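PDB 2JD4: laminin subunit ALPHA-1 from Mus musculus, which forms part of a basement membrane laminin and, through its LG4-5 domain pair, probably helps attach that laminin to the cell surface. Local coordinates for residues Leu26-His31 and Ile161-Pro166; Leu144-Leu149 and Ala167-Ile172. The protein carries 4 engineered substitutions. All coordinates share one frame; numbering follows the deposited sequence.

Interaction 1 (Leu26-His31 and Ile161-Pro166); sequences LSQNSH and ITHSIP
Q28 and S164 meet through the backbone, the amide N of S164 donating to Q28 O at 3.0 Å with an N-H...O angle of 147°. The donor stands above the carbonyl plane of Q28 rather than in it. A water lies 2.8 Å from both Q28 O and T162 O and bridges the two loops beside the direct bond, though its protons may be shared with other acceptors. The Q28 side chain leaves the backbone with CG anti to the carbonyl carbon, then bends at chi2, and only its amide group reaches the other loop. CD lies 3.9 Å from H163 CB, OE1 touches the same carbon more loosely, and NE2 comes closest, 3.7 Å from H163 CB. NE2 also approaches the imidazole at CG, obliquely, with the amide and ring planes nearly parallel (6° apart). An alanine here would probably open a gap beside H163 CB and CG, where the amide now packs. The ring has a further hold, since H163 NE2 is hydrogen-bonded to S57 OG. Deeper in, S164 CB packs 3.4 Å from S27 O, while its OG, anti to its own backbone N (chi1 177°), lies 3.1 Å from S30 O. That buried hydroxyl has G147 O as its strongest partner, and it also accepts from the N of G25. Internal bonds help shape residues 27-30: S27 N donates to S30 OG, which is also hydrogen-bonded to A189 O, and N29 N donates to S27 OG at 3.0 Å. The latter bond closes an ST turn within a type I beta turn, which packs here against the loop entering strand 167-174 of the first laminin G domain.

Interaction 2 (Leu144-Leu149 and Ala167-Ile172); sequences LYLGGL and ACIGEI
The interior of a laminin G beta-sandwich is crossed here, where strand 143-146 of one antiparallel sheet faces strand 167-174 of the other. The segments 144-146 and 167-172 run nearly antiparallel (156°), but their axes pass 11.3 Å apart and no hydrogen bond joins them; the layers meet mainly through apolar side chains. L146 is central to the contact. Its CG is anti to the backbone N (chi1 -175°), and CD1 beyond it touches both isoleucines, lying 4.0 Å from I172 CD1 and 4.1 Å from I169 CD1. L146 runs alongside each isoleucine in the opposing direction, and their terminal methyls touch. I172 reaches across because CG1 is anti to its backbone N and the chain continues extended to CD1 (chi2 177°). That same methyl lies 4.4 Å from L144 CD2, a looser touch. I169 CD1, also at the end of an extended branch, lies 4.4 Å from G147 CA, where the strand gives way to a turn and G147 has a positive phi, a backbone shape that glycine adopts readily. On their own sides, I172 is flanked by V47 and L49 of strand 44-53, and L144 by V63 of strand 58-64. Just before I169, C168 forms the disulfide with C193. With every touching residue buried and purely aliphatic atoms at the interface, cohesion between the layers here rests on dispersion and the exclusion of water, and has none of the directional preference that a polar bond would impose.

How the interactions relate
Interactions 1 and 2 have centres 10 Å apart and alternate along the chain: the loop 161-166 of interaction 1 runs straight into the strand 167-172 of interaction 2. They also join through G147, whose O lies 2.7 Å from S164 OG and 3.1 Å from I165 N, both probable hydrogen bonds. One carbonyl at the turn after strand 143-146 thus ties the polar loop contact to the edge of the apolar core. H31 CB packs on G148 O at 3.3 Å, adding a second touch. The magnesium ion of this domain, held by D70, L87, T137 and D139, involves no residue of either contact.

Interaction 1 (Leu26-His31 and Ile161-Pro166)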
ATOM      1  N   LEU A  26      -0.322   0.607   6.494  1.00 13.11           N
ATOM      2  CA  LEU A  26      -1.718   0.999   6.276  1.00 15.18           C
ATOM      3  C   LEU A  26      -1.766   2.503   5.984  1.00 19.94           C
ATOM      4  O   LEU A  26      -2.609   2.972   5.216  1.00 18.65           O
ATOM      5  CB  LEU A  26      -2.571   0.652   7.500  1.00 20.05           C
ATOM      6  CG  LEU A  26      -2.722  -0.855   7.736  1.00 20.41           C
ATOM      7  CD1 LEU A  26      -3.324  -1.078   9.105  1.00 27.33           C
ATOM      8  CD2 LEU A  26      -3.599  -1.485   6.647  1.00 13.58           C
ATOM      9  N   SER A  27      -0.867   3.253   6.614  1.00 17.93           N
ATOM     10  CA  SER A  27      -0.742   4.684   6.364  1.00 18.17           C
ATOM     11  C   SER A  27       0.759   4.871   6.153  1.00 17.78           C
ATOM     12  O   SER A  27       1.540   3.963   6.440  1.00 15.99           O
ATOM     13  CB  SER A  27      -1.211   5.516   7.562  1.00 17.06           C
ATOM     14  OG  SER A  27      -0.186   5.641   8.527  1.00 26.36           O
ATOM     15  N   GLN A  28       1.170   6.026   5.643  1.00 15.96           N
ATOM     16  CA  GLN A  28       2.593   6.265   5.424  1.00 18.30           C
ATOM     17  C   GLN A  28       3.345   6.356   6.756  1.00 16.02           C
ATOM     18  O   GLN A  28       4.579   6.292   6.786  1.00 17.98           O
ATOM     19  CB  GLN A  28       2.806   7.554   4.611  1.00 19.99           C
ATOM     20  CG  GLN A  28       2.284   7.479   3.180  1.00 30.07           C
ATOM     21  CD  GLN A  28       3.386   7.586   2.129  1.00 38.25           C
ATOM     22  OE1 GLN A  28       4.025   8.631   1.980  1.00 40.03           O
ATOM     23  NE2 GLN A  28       3.609   6.500   1.394  1.00 34.21           N
ATOM     24  N   ASN A  29       2.610   6.489   7.855  1.00 13.73           N
ATOM     25  CA  ASN A  29       3.251   6.585   9.170  1.00 15.15           C
ATOM     26  C   ASN A  29       2.853   5.523  10.197  1.00 15.00           C
ATOM     27  O   ASN A  29       2.900   5.762  11.404  1.00 15.04           O
ATOM     28  CB  ASN A  29       3.034   7.979   9.759  1.00 17.67           C
ATOM     29  CG  ASN A  29       3.726   9.061   8.950  1.00 24.03           C
ATOM     30  OD1 ASN A  29       4.958   9.189   8.969  1.00 26.70           O
ATOM     31  ND2 ASN A  29       2.943   9.827   8.214  1.00 18.33           N
ATOM     32  N   SER A  30       2.467   4.345   9.724  1.00 17.52           N
ATOM     33  CA  SER A  30       2.129   3.263  10.640  1.00 18.30           C
ATOM     34  C   SER A  30       3.442   2.848  11.304  1.00 16.53           C
ATOM     35  O   SER A  30       4.442   2.659  10.618  1.00 16.67           O
ATOM     36  CB  SER A  30       1.558   2.064   9.877  1.00 16.90           C
ATOM     37  OG  SER A  30       0.423   2.429   9.116  1.00 18.66           O
ATOM     38  N   HIS A  31       3.445   2.699  12.623  1.00 16.33           N
ATOM     39  CA  HIS A  31       4.671   2.302  13.313  1.00 19.73           C
ATOM     40  C   HIS A  31       4.441   1.967  14.783  1.00 17.03           C
ATOM     41  O   HIS A  31       3.369   2.215  15.332  1.00 17.31           O
ATOM     42  CB  HIS A  31       5.695   3.444  13.257  1.00 22.41           C
ATOM     43  CG  HIS A  31       5.341   4.598  14.143  1.00 16.48           C
ATOM     44  ND1 HIS A  31       4.323   5.480  13.848  1.00 18.27           N
ATOM     45  CD2 HIS A  31       5.789   4.943  15.374  1.00 17.66           C
ATOM     46  CE1 HIS A  31       4.154   6.312  14.860  1.00 16.01           C
ATOM     47  NE2 HIS A  31       5.032   6.007  15.799  1.00 20.66           N
ATOM     48  N   ILE A 161      13.348   6.700   1.327  1.00 18.04           N
ATOM     49  CA  ILE A 161      12.538   5.570   1.791  1.00 19.05           C
ATOM     50  C   ILE A 161      12.280   5.674   3.293  1.00 18.95           C
ATOM     51  O   ILE A 161      12.825   4.911   4.093  1.00 18.40           O
ATOM     52  CB  ILE A 161      13.210   4.208   1.481  1.00 20.04           C
ATOM     53  CG1 ILE A 161      13.547   4.110  -0.011  1.00 20.69           C
ATOM     54  CG2 ILE A 161      12.256   3.053   1.840  1.00 19.84           C
ATOM     55  CD1 ILE A 161      12.356   4.247  -0.931  1.00 29.77           C
ATOM     56  N   THR A 162      11.439   6.632   3.665  1.00 20.23           N
ATOM     57  CA  THR A 162      11.112   6.849   5.063  1.00 22.04           C
ATOM     58  C   THR A 162       9.642   6.567   5.373  1.00 22.25           C
ATOM     59  O   THR A 162       9.198   6.785   6.501  1.00 20.65           O
ATOM     60  CB  THR A 162      11.456   8.287   5.494  1.00 22.26           C
ATOM     61  OG1 THR A 162      10.816   9.216   4.612  1.00 23.84           O
ATOM     62  CG2 THR A 162      12.973   8.510   5.445  1.00 22.22           C
ATOM     63  N   HIS A 163       8.890   6.092   4.375  1.00 20.55           N
ATOM     64  CA  HIS A 163       7.478   5.757   4.585  1.00 19.59           C
ATOM     65  C   HIS A 163       7.377   4.360   5.197  1.00 18.08           C
ATOM     66  O   HIS A 163       8.326   3.582   5.142  1.00 15.99           O
ATOM     67  CB  HIS A 163       6.677   5.805   3.271  1.00 20.92           C
ATOM     68  CG  HIS A 163       7.271   4.996   2.160  1.00 19.34           C
ATOM     69  ND1 HIS A 163       8.340   5.436   1.409  1.00 22.12           N
ATOM     70  CD2 HIS A 163       6.955   3.770   1.681  1.00 21.24           C
ATOM     71  CE1 HIS A 163       8.657   4.518   0.516  1.00 21.41           C
ATOM     72  NE2 HIS A 163       7.833   3.495   0.659  1.00 19.27           N
ATOM     73  N   SER A 164       6.222   4.051   5.776  1.00 18.36           N
ATOM     74  CA  SER A 164       5.986   2.754   6.411  1.00 18.04           C
ATOM     75  C   SER A 164       5.944   1.576   5.433  1.00 16.34           C
ATOM     76  O   SER A 164       5.315   1.652   4.377  1.00 16.70           O
ATOM     77  CB  SER A 164       4.676   2.809   7.198  1.00 17.56           C
ATOM     78  OG  SER A 164       4.378   1.553   7.766  1.00 15.13           O
ATOM     79  N   ILE A 165       6.617   0.485   5.793  1.00 14.76           N
ATOM     80  CA  ILE A 165       6.658  -0.718   4.960  1.00 15.04           C
ATOM     81  C   ILE A 165       5.314  -1.464   4.996  1.00 15.11           C
ATOM     82  O   ILE A 165       4.786  -1.736   6.071  1.00 13.17           O
ATOM     83  CB  ILE A 165       7.785  -1.689   5.445  1.00 15.83           C
ATOM     84  CG1 ILE A 165       7.835  -2.947   4.574  1.00 23.39           C
ATOM     85  CG2 ILE A 165       7.544  -2.101   6.888  1.00 21.39           C
ATOM     86  CD1 ILE A 165       8.529  -2.756   3.254  1.00 23.44           C
ATOM     87  N   PRO A 166       4.737  -1.781   3.820  1.00 14.38           N
ATOM     88  CA  PRO A 166       3.460  -2.504   3.784  1.00 16.79           C
ATOM     89  C   PRO A 166       3.779  -3.978   3.993  1.00 16.19           C
ATOM     90  O   PRO A 166       3.969  -4.717   3.028  1.00 17.78           O
ATOM     91  CB  PRO A 166       2.938  -2.241   2.364  1.00 16.78           C
ATOM     92  CG  PRO A 166       3.681  -1.006   1.927  1.00 15.29           C
ATOM     93  CD  PRO A 166       5.053  -1.245   2.484  1.00 14.05           C
TER
HETATM   94  O   HOH W   1       7.061   6.266   8.184  1.00 19.75           O

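Interaction 2 (Leu144-Leu149 and Ala167-Ile172)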
ATOM      1  N   LEU A 144      13.542   2.116  19.528  1.00 22.93           N
ATOM      2  CA  LEU A 144      13.611   1.586  18.175  1.00 22.83           C
ATOM      3  C   LEU A 144      12.267   1.779  17.491  1.00 22.24           C
ATOM      4  O   LEU A 144      11.230   1.435  18.048  1.00 22.46           O
ATOM      5  CB  LEU A 144      13.995   0.099  18.191  1.00 21.17           C
ATOM      6  CG  LEU A 144      14.036  -0.631  16.838  1.00 23.69           C
ATOM      7  CD1 LEU A 144      15.164  -1.656  16.806  1.00 20.22           C
ATOM      8  CD2 LEU A 144      12.703  -1.305  16.591  1.00 19.23           C
ATOM      9  N   TYR A 145      12.292   2.357  16.294  1.00 18.78           N
ATOM     10  CA  TYR A 145      11.069   2.577  15.527  1.00 18.82           C
ATOM     11  C   TYR A 145      10.904   1.391  14.587  1.00 20.84           C
ATOM     12  O   TYR A 145      11.784   1.120  13.765  1.00 19.91           O
ATOM     13  CB  TYR A 145      11.164   3.874  14.721  1.00 15.99           C
ATOM     14  CG  TYR A 145      11.304   5.101  15.587  1.00 19.21           C
ATOM     15  CD1 TYR A 145      12.545   5.474  16.105  1.00 18.88           C
ATOM     16  CD2 TYR A 145      10.191   5.876  15.911  1.00 17.60           C
ATOM     17  CE1 TYR A 145      12.672   6.592  16.921  1.00 25.94           C
ATOM     18  CE2 TYR A 145      10.308   6.993  16.729  1.00 24.67           C
ATOM     19  CZ  TYR A 145      11.550   7.347  17.229  1.00 26.04           C
ATOM     20  OH  TYR A 145      11.665   8.463  18.028  1.00 34.39           O
ATOM     21  N   LEU A 146       9.779   0.687  14.717  1.00 18.05           N
ATOM     22  CA  LEU A 146       9.499  -0.493  13.904  1.00 16.62           C
ATOM     23  C   LEU A 146       8.382  -0.296  12.870  1.00 16.62           C
ATOM     24  O   LEU A 146       7.288   0.188  13.190  1.00 16.28           O
ATOM     25  CB  LEU A 146       9.137  -1.679  14.817  1.00 14.30           C
ATOM     26  CG  LEU A 146       8.920  -3.040  14.128  1.00 14.55           C
ATOM     27  CD1 LEU A 146      10.264  -3.543  13.555  1.00 12.89           C
ATOM     28  CD2 LEU A 146       8.359  -4.055  15.136  1.00 12.10           C
ATOM     29  N   GLY A 147       8.676  -0.672  11.628  1.00 18.10           N
ATOM     30  CA  GLY A 147       7.706  -0.579  10.552  1.00 15.30           C
ATOM     31  C   GLY A 147       7.448   0.778   9.927  1.00 13.72           C
ATOM     32  O   GLY A 147       6.774   0.861   8.901  1.00 16.33           O
ATOM     33  N   GLY A 148       7.959   1.837  10.546  1.00 14.30           N
ATOM     34  CA  GLY A 148       7.750   3.175  10.024  1.00 14.42           C
ATOM     35  C   GLY A 148       8.177   4.216  11.045  1.00 14.78           C
ATOM     36  O   GLY A 148       8.782   3.874  12.059  1.00 17.14           O
ATOM     37  N   LEU A 149       7.853   5.478  10.790  1.00 19.86           N
ATOM     38  CA  LEU A 149       8.209   6.572  11.696  1.00 18.66           C
ATOM     39  C   LEU A 149       6.991   7.440  12.019  1.00 18.80           C
ATOM     40  O   LEU A 149       6.005   7.454  11.274  1.00 20.66           O
ATOM     41  CB  LEU A 149       9.288   7.463  11.054  1.00 15.48           C
ATOM     42  CG  LEU A 149      10.597   6.808  10.612  1.00 18.69           C
ATOM     43  CD1 LEU A 149      11.380   7.787   9.722  1.00 23.63           C
ATOM     44  CD2 LEU A 149      11.409   6.403  11.830  1.00 14.66           C
ATOM     45  N   ALA A 167       3.861  -4.401   5.251  1.00 15.67           N
ATOM     46  CA  ALA A 167       4.188  -5.789   5.547  1.00 16.21           C
ATOM     47  C   ALA A 167       3.783  -6.183   6.958  1.00 15.48           C
ATOM     48  O   ALA A 167       3.517  -5.327   7.801  1.00 14.29           O
ATOM     49  CB  ALA A 167       5.697  -6.015   5.376  1.00 15.62           C
ATOM     50  N   CYS A 168       3.762  -7.491   7.194  1.00 14.00           N
ATOM     51  CA  CYS A 168       3.446  -8.050   8.498  1.00 13.94           C
ATOM     52  C   CYS A 168       4.780  -8.398   9.138  1.00 15.61           C
ATOM     53  O   CYS A 168       5.645  -8.992   8.496  1.00 15.69           O
ATOM     54  CB  CYS A 168       2.613  -9.323   8.354  1.00 16.70           C
ATOM     55  SG  CYS A 168       2.162 -10.051   9.964  1.00 22.37           S
ATOM     56  N   ILE A 169       4.952  -8.025  10.398  1.00 14.06           N
ATOM     57  CA  ILE A 169       6.192  -8.321  11.097  1.00 17.92           C
ATOM     58  C   ILE A 169       5.889  -9.098  12.374  1.00 14.31           C
ATOM     59  O   ILE A 169       5.011  -8.724  13.144  1.00 18.53           O
ATOM     60  CB  ILE A 169       6.957  -7.033  11.456  1.00 16.53           C
ATOM     61  CG1 ILE A 169       7.303  -6.258  10.183  1.00 18.43           C
ATOM     62  CG2 ILE A 169       8.247  -7.386  12.188  1.00 18.36           C
ATOM     63  CD1 ILE A 169       8.037  -4.943  10.445  1.00 15.73           C
ATOM     64  N   GLY A 170       6.608 -10.193  12.576  1.00 16.65           N
ATOM     65  CA  GLY A 170       6.398 -10.998  13.759  1.00 16.77           C
ATOM     66  C   GLY A 170       7.258 -10.497  14.902  1.00 17.99           C
ATOM     67  O   GLY A 170       7.394  -9.289  15.112  1.00 16.69           O
ATOM     68  N   GLU A 171       7.862 -11.429  15.627  1.00 17.79           N
ATOM     69  CA  GLU A 171       8.703 -11.081  16.760  1.00 18.25           C
ATOM     70  C   GLU A 171      10.045 -10.503  16.294  1.00 16.98           C
ATOM     71  O   GLU A 171      10.508 -10.790  15.193  1.00 18.69           O
ATOM     72  CB  GLU A 171       8.950 -12.325  17.628  1.00 21.68           C
ATOM     73  CG  GLU A 171       7.684 -13.001  18.173  1.00 24.94           C
ATOM     74  CD  GLU A 171       6.786 -12.056  18.950  1.00 30.18           C
ATOM     75  OE1 GLU A 171       7.311 -11.132  19.607  1.00 32.77           O
ATOM     76  OE2 GLU A 171       5.549 -12.241  18.918  1.00 35.53           O
ATOM     77  N   ILE A 172      10.660  -9.689  17.142  1.00 19.83           N
ATOM     78  CA  ILE A 172      11.950  -9.086  16.826  1.00 19.45           C
ATOM     79  C   ILE A 172      12.877  -9.142  18.038  1.00 23.39           C
ATOM     80  O   ILE A 172      12.454  -8.919  19.178  1.00 23.30           O
ATOM     81  CB  ILE A 172      11.781  -7.618  16.346  1.00 18.65           C
ATOM     82  CG1 ILE A 172      13.153  -6.965  16.149  1.00 18.84           C
ATOM     83  CG2 ILE A 172      10.924  -6.840  17.332  1.00 23.32           C
ATOM     84  CD1 ILE A 172      13.094  -5.530  15.615  1.00 24.61           C
TER